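Long-range contacts in alpha-glucosidase (Bacteroides thetaiotaomicron, PDB 5XFM), which probably hydrolyses beta-L-arabinopyranosides and alpha-galactosides, as a calcium-containing member of glycoside hydrolase family 97: residues F148-T154 against A181-D185; Y286-Y292 against A423-M429; F359-S363 against E388-L392. The protein carries 1 engineered substitution. All blocks are in the same frame, centred on the assembly; numbering follows the deposited sequence.

Contact 1 (F148-T154 against A181-D185)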
loop_
_atom_site.group_PDB
_atom_site.type_symbol
_atom_site.label_atom_id
_atom_site.label_comp_id
_atom_site.label_asym_id
_atom_site.label_seq_id
_atom_site.Cartn_x
_atom_site.Cartn_y
_atom_site.Cartn_z
ATOM N N PHE A 148 -20.505 -3.020 -11.581
ATOM C CA PHE A 148 -20.046 -1.936 -12.451
ATOM C C PHE A 148 -20.815 -1.824 -13.762
ATOM O O PHE A 148 -21.404 -2.801 -14.221
ATOM C CB PHE A 148 -18.552 -2.096 -12.744
ATOM C CG PHE A 148 -17.692 -1.980 -11.526
ATOM C CD1 PHE A 148 -17.250 -0.740 -11.091
ATOM C CD2 PHE A 148 -17.333 -3.105 -10.808
ATOM C CE1 PHE A 148 -16.455 -0.629 -9.962
ATOM C CE2 PHE A 148 -16.544 -2.999 -9.680
ATOM C CZ PHE A 148 -16.106 -1.759 -9.258
ATOM N N PRO A 149 -20.824 -0.619 -14.359
ATOM C CA PRO A 149 -21.410 -0.486 -15.697
ATOM C C PRO A 149 -20.729 -1.402 -16.702
ATOM O O PRO A 149 -19.527 -1.646 -16.623
ATOM C CB PRO A 149 -21.171 0.983 -16.045
ATOM C CG PRO A 149 -21.069 1.664 -14.732
ATOM C CD PRO A 149 -20.414 0.681 -13.804
ATOM N N GLU A 150 -21.527 -1.882 -17.644
ATOM C CA GLU A 150 -21.135 -2.842 -18.674
ATOM C C GLU A 150 -19.779 -2.565 -19.332
ATOM O O GLU A 150 -19.007 -3.486 -19.586
ATOM C CB GLU A 150 -22.250 -2.903 -19.712
ATOM C CG GLU A 150 -23.285 -3.952 -19.339
ATOM C CD GLU A 150 -24.440 -4.032 -20.311
ATOM O OE1 GLU A 150 -24.245 -3.720 -21.505
ATOM O OE2 GLU A 150 -25.558 -4.382 -19.868
ATOM N N GLN A 151 -19.503 -1.300 -19.629
ATOM C CA GLN A 151 -18.324 -0.952 -20.418
ATOM C C GLN A 151 -17.061 -0.849 -19.558
ATOM O O GLN A 151 -16.012 -0.413 -20.032
ATOM C CB GLN A 151 -18.544 0.370 -21.159
ATOM C CG GLN A 151 -18.538 1.609 -20.274
ATOM C CD GLN A 151 -19.847 1.848 -19.532
ATOM O OE1 GLN A 151 -20.679 0.949 -19.392
ATOM N NE2 GLN A 151 -20.026 3.070 -19.039
ATOM N N THR A 152 -17.166 -1.240 -18.292
ATOM C CA THR A 152 -16.071 -1.062 -17.340
ATOM C C THR A 152 -14.893 -1.994 -17.611
ATOM O O THR A 152 -15.086 -3.197 -17.789
ATOM C CB THR A 152 -16.540 -1.302 -15.894
ATOM O OG1 THR A 152 -17.584 -0.378 -15.561
ATOM C CG2 THR A 152 -15.377 -1.151 -14.925
ATOM N N THR A 153 -13.677 -1.446 -17.641
ATOM C CA THR A 153 -12.483 -2.297 -17.690
ATOM C C THR A 153 -11.717 -2.277 -16.358
ATOM O O THR A 153 -11.982 -1.451 -15.484
ATOM C CB THR A 153 -11.538 -1.903 -18.842
ATOM O OG1 THR A 153 -11.252 -0.503 -18.779
ATOM C CG2 THR A 153 -12.179 -2.228 -20.183
ATOM N N THR A 154 -10.779 -3.205 -16.201
ATOM C CA THR A 154 -10.173 -3.451 -14.895
ATOM C C THR A 154 -8.642 -3.450 -14.896
ATOM O O THR A 154 -8.007 -3.790 -15.893
ATOM C CB THR A 154 -10.649 -4.809 -14.327
ATOM O OG1 THR A 154 -9.931 -5.867 -14.969
ATOM C CG2 THR A 154 -12.143 -5.015 -14.571
ATOM N N ALA A 181 -8.182 -4.720 -18.684
ATOM C CA ALA A 181 -8.719 -6.042 -18.956
ATOM C C ALA A 181 -10.241 -6.006 -19.002
ATOM O O ALA A 181 -10.867 -5.210 -18.303
ATOM C CB ALA A 181 -8.249 -7.022 -17.904
ATOM N N PRO A 182 -10.847 -6.864 -19.835
ATOM C CA PRO A 182 -12.306 -6.990 -19.791
ATOM C C PRO A 182 -12.750 -7.526 -18.433
ATOM O O PRO A 182 -11.982 -8.265 -17.799
ATOM C CB PRO A 182 -12.622 -7.989 -20.912
ATOM C CG PRO A 182 -11.372 -8.086 -21.739
ATOM C CD PRO A 182 -10.230 -7.743 -20.841
ATOM N N MET A 183 -13.941 -7.133 -17.982
ATOM C CA MET A 183 -14.482 -7.618 -16.718
ATOM C C MET A 183 -14.708 -9.124 -16.761
ATOM O O MET A 183 -14.572 -9.816 -15.751
ATOM C CB MET A 183 -15.796 -6.906 -16.364
ATOM C CG MET A 183 -15.608 -5.662 -15.510
ATOM S SD MET A 183 -17.150 -4.970 -14.892
ATOM C CE MET A 183 -18.200 -5.088 -16.343
ATOM N N SER A 184 -15.053 -9.622 -17.942
ATOM C CA SER A 184 -15.356 -11.037 -18.134
ATOM C C SER A 184 -14.132 -11.941 -17.954
ATOM O O SER A 184 -14.266 -13.159 -17.877
ATOM C CB SER A 184 -15.937 -11.265 -19.525
ATOM O OG SER A 184 -14.919 -11.120 -20.498
ATOM N N ASP A 185 -12.939 -11.355 -17.931
ATOM C CA ASP A 185 -11.733 -12.152 -17.730
ATOM C C ASP A 185 -11.776 -12.926 -16.422
ATOM O O ASP A 185 -12.314 -12.458 -15.424
ATOM C CB ASP A 185 -10.481 -11.278 -17.764
ATOM C CG ASP A 185 -10.038 -10.969 -19.172
ATOM O OD1 ASP A 185 -10.743 -11.392 -20.113
ATOM O OD2 ASP A 185 -8.971 -10.342 -19.341
HETATM O O HOH W 1 -11.000 -8.175 -15.341
#
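M183 lays its side chain along the turn P149-T152, and it has more area covered by the opposing segment, 114 Å², than any other residue here. Its CA-to-CB bond points sideways, yet the side chain, bent at its end by a chi3 of -43° (m), brings the terminal methyl to the turn: M183 CE lies 3.7 Å from P149 O and 3.7 Å from E150 O. Nearer the backbone, M183 CG is 3.4 Å from T152 O and 3.6 Å from T154 CG2. M183 SD sits 3.9 Å from F148 CB and 5.5 Å from the centroid of the F148 ring, 61° off its normal, an oblique Met-aromatic contact. The turn that receives this chain is a type I beta turn, closed by T152 N to P149 O at 2.9 Å and reinforced by T152 OG1 donating to P149 O at 2.6 Å.

In the fold, this turn takes the chain from strand 136-147 of one antiparallel sheet into strand 153-156 of the other, within the N-terminal beta-sandwich domain of the galactose-mutarotase type. Strand 178-182 is the outermost strand on its side of that second sheet. T154 and A181 form an antiparallel hydrogen-bonded pair, with T154 N to A181 O and A181 N to T154 O both 2.9 Å and CA atoms 5.0 Å apart. Their side chains share one face, T154 OG1 lying 3.6 Å from A181 CB, and Y232 of the first sheet touches both T154 and M183. Beside this pair a water links the two segments, 2.6 Å from T154 OG1 and donating to P182 O at 2.6 Å.

Contact 2 (Y286-Y292 against A423-M429)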
loop_
_atom_site.group_PDB
_atom_site.type_symbol
_atom_site.label_atom_id
_atom_site.label_comp_id
_atom_site.label_asym_id
_atom_site.label_seq_id
_atom_site.Cartn_x
_atom_site.Cartn_y
_atom_site.Cartn_z
ATOM N N TYR A 286 -3.062 2.867 19.762
ATOM C CA TYR A 286 -2.283 3.179 20.955
ATOM C C TYR A 286 -1.453 4.441 20.750
ATOM O O TYR A 286 -1.295 4.933 19.631
ATOM C CB TYR A 286 -1.390 2.004 21.395
ATOM C CG TYR A 286 -0.515 1.362 20.338
ATOM C CD1 TYR A 286 -0.970 0.270 19.610
ATOM C CD2 TYR A 286 0.780 1.815 20.098
ATOM C CE1 TYR A 286 -0.179 -0.339 18.659
ATOM C CE2 TYR A 286 1.588 1.205 19.142
ATOM C CZ TYR A 286 1.097 0.131 18.426
ATOM O OH TYR A 286 1.870 -0.484 17.472
ATOM N N GLU A 287 -0.998 4.995 21.867
ATOM C CA GLU A 287 -0.164 6.179 21.875
ATOM C C GLU A 287 1.274 5.699 22.042
ATOM O O GLU A 287 1.516 4.682 22.701
ATOM C CB GLU A 287 -0.562 7.106 23.029
ATOM C CG GLU A 287 -1.945 7.776 22.899
ATOM C CD GLU A 287 -2.021 8.885 21.859
ATOM O OE1 GLU A 287 -2.336 10.034 22.241
ATOM O OE2 GLU A 287 -1.798 8.610 20.661
ATOM N N THR A 288 2.229 6.382 21.421
ATOM C CA THR A 288 3.617 5.992 21.606
ATOM C C THR A 288 4.400 7.029 22.409
ATOM O O THR A 288 4.126 8.224 22.333
ATOM C CB THR A 288 4.324 5.741 20.263
ATOM O OG1 THR A 288 5.623 5.179 20.505
ATOM C CG2 THR A 288 4.454 7.027 19.469
ATOM N N LYS A 289 5.369 6.551 23.182
ATOM C CA LYS A 289 6.277 7.415 23.925
ATOM C C LYS A 289 7.527 7.711 23.103
ATOM O O LYS A 289 8.363 8.525 23.493
ATOM C CB LYS A 289 6.692 6.758 25.247
ATOM C CG LYS A 289 5.547 6.445 26.200
ATOM C CD LYS A 289 6.049 5.694 27.434
ATOM C CE LYS A 289 4.903 5.274 28.348
ATOM N NZ LYS A 289 3.817 6.298 28.361
ATOM N N HIS A 290 7.654 7.050 21.958
ATOM C CA HIS A 290 8.870 7.182 21.158
ATOM C C HIS A 290 8.721 8.131 19.979
ATOM O O HIS A 290 7.665 8.211 19.350
ATOM C CB HIS A 290 9.316 5.808 20.661
ATOM C CG HIS A 290 9.601 4.840 21.764
ATOM N ND1 HIS A 290 8.742 3.812 22.091
ATOM C CD2 HIS A 290 10.638 4.755 22.631
ATOM C CE1 HIS A 290 9.238 3.135 23.112
ATOM N NE2 HIS A 290 10.390 3.684 23.456
ATOM N N ASP A 291 9.809 8.837 19.690
ATOM C CA ASP A 291 9.881 9.751 18.560
ATOM C C ASP A 291 10.619 9.034 17.431
ATOM O O ASP A 291 11.845 9.117 17.324
ATOM C CB ASP A 291 10.599 11.043 18.962
ATOM C CG ASP A 291 10.620 12.083 17.853
ATOM O OD1 ASP A 291 9.862 11.944 16.868
ATOM O OD2 ASP A 291 11.397 13.055 17.977
ATOM N N TYR A 292 9.868 8.312 16.605
ATOM C CA TYR A 292 10.475 7.429 15.612
ATOM C C TYR A 292 11.046 8.236 14.460
ATOM O O TYR A 292 10.374 9.094 13.885
ATOM C CB TYR A 292 9.462 6.407 15.104
ATOM C CG TYR A 292 9.066 5.390 16.150
ATOM C CD1 TYR A 292 9.976 4.450 16.619
ATOM C CD2 TYR A 292 7.791 5.382 16.682
ATOM C CE1 TYR A 292 9.617 3.526 17.579
ATOM C CE2 TYR A 292 7.424 4.465 17.643
ATOM C CZ TYR A 292 8.336 3.540 18.086
ATOM O OH TYR A 292 7.956 2.626 19.043
ATOM N N ALA A 423 6.642 -4.436 19.721
ATOM C CA ALA A 423 7.659 -3.609 19.090
ATOM C C ALA A 423 7.623 -2.199 19.639
ATOM O O ALA A 423 8.653 -1.673 20.067
ATOM C CB ALA A 423 7.477 -3.586 17.580
ATOM N N ASP A 424 6.442 -1.583 19.633
ATOM C CA ASP A 424 6.339 -0.238 20.173
ATOM C C ASP A 424 6.736 -0.188 21.629
ATOM O O ASP A 424 7.335 0.791 22.069
ATOM C CB ASP A 424 4.937 0.336 20.048
ATOM C CG ASP A 424 4.873 1.760 20.573
ATOM O OD1 ASP A 424 5.484 2.640 19.925
ATOM O OD2 ASP A 424 4.278 1.989 21.654
ATOM N N ASP A 425 6.385 -1.223 22.388
ATOM C CA ASP A 425 6.810 -1.272 23.788
ATOM C C ASP A 425 8.340 -1.267 23.901
ATOM O O ASP A 425 8.893 -0.839 24.912
ATOM C CB ASP A 425 6.238 -2.501 24.492
ATOM C CG ASP A 425 4.747 -2.374 24.764
ATOM O OD1 ASP A 425 4.253 -1.232 24.840
ATOM O OD2 ASP A 425 4.072 -3.417 24.910
ATOM N N HIS A 426 9.028 -1.739 22.862
ATOM C CA HIS A 426 10.490 -1.727 22.903
ATOM C C HIS A 426 11.122 -0.729 21.939
ATOM O O HIS A 426 12.270 -0.894 21.538
ATOM C CB HIS A 426 11.018 -3.126 22.625
ATOM C CG HIS A 426 10.544 -4.137 23.619
ATOM N ND1 HIS A 426 9.364 -4.833 23.466
ATOM C CD2 HIS A 426 11.076 -4.550 24.793
ATOM C CE1 HIS A 426 9.197 -5.642 24.496
ATOM N NE2 HIS A 426 10.223 -5.490 25.314
ATOM N N GLY A 427 10.365 0.309 21.590
ATOM C CA GLY A 427 10.849 1.390 20.747
ATOM C C GLY A 427 11.318 0.969 19.370
ATOM O O GLY A 427 12.248 1.560 18.813
ATOM N N LEU A 428 10.663 -0.030 18.794
ATOM C CA LEU A 428 11.083 -0.527 17.486
ATOM C C LEU A 428 10.103 -0.179 16.376
ATOM O O LEU A 428 8.892 -0.352 16.524
ATOM C CB LEU A 428 11.271 -2.039 17.535
ATOM C CG LEU A 428 12.419 -2.537 18.409
ATOM C CD1 LEU A 428 12.218 -3.997 18.746
ATOM C CD2 LEU A 428 13.738 -2.319 17.696
ATOM N N MET A 429 10.634 0.326 15.268
ATOM C CA MET A 429 9.848 0.454 14.052
ATOM C C MET A 429 9.717 -0.911 13.380
ATOM O O MET A 429 10.574 -1.784 13.549
ATOM C CB MET A 429 10.479 1.468 13.095
ATOM C CG MET A 429 10.530 2.864 13.635
ATOM S SD MET A 429 11.363 4.026 12.537
ATOM C CE MET A 429 13.071 3.705 13.002
HETATM O O HOH W 2 5.510 3.317 23.545
#
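A Schellman motif ends helix 410-425 here, and the loop 286-292 packs against it. The evidence for the motif lies in two backbone bonds, L428 N to A423 O at 2.9 Å and G427 N to D424 O at 3.1 Å, with G427 as the C-prime residue at a positive phi of 60°. H290 covers this glycine: G427 CA stands 3.4 Å from the centroid of the imidazole, 14° off the ring normal, a CH-pi contact over the ring face. An ideal CB on G427 would lie only 3.0 Å from H290 NE2, so the close approach depends on the missing side chain.

D424, in the last turn of the helix, gathers the polar contacts. Its OD1 accepts from T288 OG1 and from Y292 OH, both at 2.6 Å, while OD2 accepts from a water at 2.6 Å that in turn accepts from K289 N at 3.3 Å. T288 OG1 is itself held by H290 N at 3.1 Å, an ST turn that fixes the hydroxyl within the loop. Alongside, Y286 CE2 rests 3.6 Å from D424 CB, and the Y286 hydroxyl is hydrogen-bonded to N447.

Farther on, Y292 CD1 meets M429 CG at 3.4 Å, and M429 SD lies 5.3 Å from the Y292 ring centroid, 58° off the normal, an oblique Met-aromatic contact. Both segments lead into parallel strands, 295-299 and 429-432, so the contact sits at the N-terminal end of the strands of a TIM-type barrel, where helices turn back into strands.

Contact 3 (F359-S363 against E388-L392)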
loop_
_atom_site.group_PDB
_atom_site.type_symbol
_atom_site.label_atom_id
_atom_site.label_comp_id
_atom_site.label_asym_id
_atom_site.label_seq_id
_atom_site.Cartn_x
_atom_site.Cartn_y
_atom_site.Cartn_z
ATOM N N PHE A 359 18.453 -1.910 11.106
ATOM C CA PHE A 359 17.222 -2.689 11.053
ATOM C C PHE A 359 17.630 -4.142 10.917
ATOM O O PHE A 359 18.537 -4.457 10.140
ATOM C CB PHE A 359 16.343 -2.279 9.875
ATOM C CG PHE A 359 15.445 -1.116 10.148
ATOM C CD1 PHE A 359 15.973 0.128 10.446
ATOM C CD2 PHE A 359 14.065 -1.247 10.041
ATOM C CE1 PHE A 359 15.150 1.208 10.668
ATOM C CE2 PHE A 359 13.233 -0.164 10.259
ATOM C CZ PHE A 359 13.774 1.063 10.574
ATOM N N LEU A 360 16.988 -5.026 11.668
ATOM C CA LEU A 360 17.286 -6.449 11.548
ATOM C C LEU A 360 16.100 -7.248 11.007
ATOM O O LEU A 360 14.939 -6.985 11.359
ATOM C CB LEU A 360 17.734 -7.020 12.894
ATOM C CG LEU A 360 19.024 -6.424 13.458
ATOM C CD1 LEU A 360 19.444 -7.149 14.729
ATOM C CD2 LEU A 360 20.129 -6.481 12.412
ATOM N N TRP A 361 16.422 -8.205 10.131
ATOM C CA TRP A 361 15.461 -9.113 9.503
ATOM C C TRP A 361 15.038 -10.239 10.440
ATOM O O TRP A 361 15.875 -10.874 11.090
ATOM C CB TRP A 361 16.060 -9.720 8.224
ATOM C CG TRP A 361 15.088 -10.495 7.360
ATOM C CD1 TRP A 361 14.412 -10.025 6.264
ATOM C CD2 TRP A 361 14.715 -11.879 7.490
ATOM N NE1 TRP A 361 13.633 -11.022 5.719
ATOM C CE2 TRP A 361 13.801 -12.167 6.452
ATOM C CE3 TRP A 361 15.056 -12.895 8.385
ATOM C CZ2 TRP A 361 13.231 -13.428 6.287
ATOM C CZ3 TRP A 361 14.485 -14.141 8.224
ATOM C CH2 TRP A 361 13.583 -14.398 7.184
ATOM N N TYR A 362 13.733 -10.467 10.522
ATOM C CA TYR A 362 13.189 -11.628 11.220
ATOM C C TYR A 362 12.139 -12.315 10.368
ATOM O O TYR A 362 11.426 -11.654 9.615
ATOM C CB TYR A 362 12.577 -11.220 12.568
ATOM C CG TYR A 362 13.584 -10.969 13.666
ATOM C CD1 TYR A 362 14.281 -9.770 13.736
ATOM C CD2 TYR A 362 13.832 -11.931 14.642
ATOM C CE1 TYR A 362 15.206 -9.539 14.741
ATOM C CE2 TYR A 362 14.755 -11.709 15.650
ATOM C CZ TYR A 362 15.439 -10.512 15.691
ATOM O OH TYR A 362 16.355 -10.286 16.689
ATOM N N SER A 363 12.021 -13.635 10.490
ATOM C CA SER A 363 10.849 -14.307 9.945
ATOM C C SER A 363 9.741 -14.253 10.986
ATOM O O SER A 363 9.984 -14.475 12.176
ATOM C CB SER A 363 11.141 -15.757 9.553
ATOM O OG SER A 363 10.020 -16.333 8.883
ATOM N N GLU A 388 13.348 -11.310 22.799
ATOM C CA GLU A 388 14.106 -10.851 21.649
ATOM C C GLU A 388 14.161 -9.338 21.589
ATOM O O GLU A 388 15.238 -8.762 21.470
ATOM C CB GLU A 388 13.495 -11.404 20.363
ATOM C CG GLU A 388 14.359 -11.219 19.131
ATOM C CD GLU A 388 15.561 -12.141 19.109
ATOM O OE1 GLU A 388 15.544 -13.171 19.820
ATOM O OE2 GLU A 388 16.521 -11.837 18.374
ATOM N N MET A 389 13.001 -8.703 21.734
ATOM C CA MET A 389 12.864 -7.256 21.591
ATOM C C MET A 389 13.537 -6.490 22.733
ATOM O O MET A 389 13.995 -5.359 22.553
ATOM C CB MET A 389 11.381 -6.880 21.493
ATOM C CG MET A 389 10.766 -7.138 20.117
ATOM S SD MET A 389 8.974 -6.842 20.019
ATOM C CE MET A 389 8.657 -7.327 18.321
ATOM N N LYS A 390 13.565 -7.102 23.911
ATOM C CA LYS A 390 14.360 -6.596 25.024
ATOM C C LYS A 390 15.833 -6.571 24.636
ATOM O O LYS A 390 16.533 -5.575 24.874
ATOM C CB LYS A 390 14.157 -7.457 26.275
ATOM C CG LYS A 390 14.912 -6.957 27.491
ATOM C CD LYS A 390 13.951 -6.542 28.598
ATOM C CE LYS A 390 14.668 -6.398 29.942
ATOM N NZ LYS A 390 15.403 -7.627 30.351
ATOM N N TRP A 391 16.308 -7.680 24.067
ATOM C CA TRP A 391 17.688 -7.716 23.567
ATOM C C TRP A 391 17.932 -6.612 22.522
ATOM O O TRP A 391 18.906 -5.851 22.625
ATOM C CB TRP A 391 18.022 -9.091 22.981
ATOM C CG TRP A 391 19.384 -9.183 22.349
ATOM C CD1 TRP A 391 20.586 -9.251 23.000
ATOM C CD2 TRP A 391 19.686 -9.242 20.946
ATOM N NE1 TRP A 391 21.615 -9.335 22.087
ATOM C CE2 TRP A 391 21.089 -9.335 20.821
ATOM C CE3 TRP A 391 18.909 -9.224 19.785
ATOM C CZ2 TRP A 391 21.726 -9.404 19.582
ATOM C CZ3 TRP A 391 19.539 -9.291 18.552
ATOM C CH2 TRP A 391 20.935 -9.381 18.461
ATOM N N LEU A 392 17.040 -6.520 21.533
ATOM C CA LEU A 392 17.152 -5.511 20.477
ATOM C C LEU A 392 17.276 -4.117 21.056
ATOM O O LEU A 392 18.181 -3.366 20.685
ATOM C CB LEU A 392 15.944 -5.546 19.524
ATOM C CG LEU A 392 15.817 -6.537 18.352
ATOM C CD1 LEU A 392 16.124 -7.936 18.744
ATOM C CD2 LEU A 392 14.434 -6.501 17.748
#
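E388 opens the helical side of a beta-alpha-beta crossover, in which strand 357-363 is followed by helix 382-395 and then strand 399-403, the repeating unit of the TIM-type barrel. The axes of the two short segments run nearly antiparallel, at 160°, with a closest approach of 11.9 Å, so side chains must bridge the gap; L360 and Y362 both direct their CA-to-CB bonds toward the helix. The carboxylate of E388 comes to the edge of the Y362 ring, but the modelled 2.3 Å between E388 OE2 and Y362 OH is too short for a hydrogen bond to be inferred. Its established partners lie elsewhere: a salt bridge to R378 and a hydrogen bond to H341.

M389, next in sequence, turns sideways and packs on helix 410-425 and on I400. Three residues after E388 comes W391, whose CZ3 reaches 4.4 Å from L360 CD1 and 3.8 Å from Y362 OH, the hydroxyl approaching the edge of the indole near its plane. H341 also meets this indole.

L392 completes the helical turn, L392 N donating to E388 O at 2.9 Å, and its side chain touches Y362 and also I400 of the next strand. L392 CD1 meets the hydroxyl end of the tyrosine, 4.1 Å from Y362 CZ and 3.1 Å from Y362 OH.

Contacts 2 and 3 are neighbours in the barrel, their centres 14 Å apart, and contact 3 is nested in the loop that contact 2 closes. They touch directly: L428 CD1 lies 3.5 Å from L392 CD2, and M429 CE lies 3.7 Å from F359 CZ, although strand 399-403 separates the strands of these last two residues in the sheet. Contact 1 lies across the chain's centre in the N-terminal domain, about 32 Å from contact 2 and 31 Å from contact 3 between nearest atoms. Calcium relates the two domains: E174, which lies in the chain between the two segments of contact 1, joins E452 and E458 at the metal, about 14 Å from the Y362 side chain.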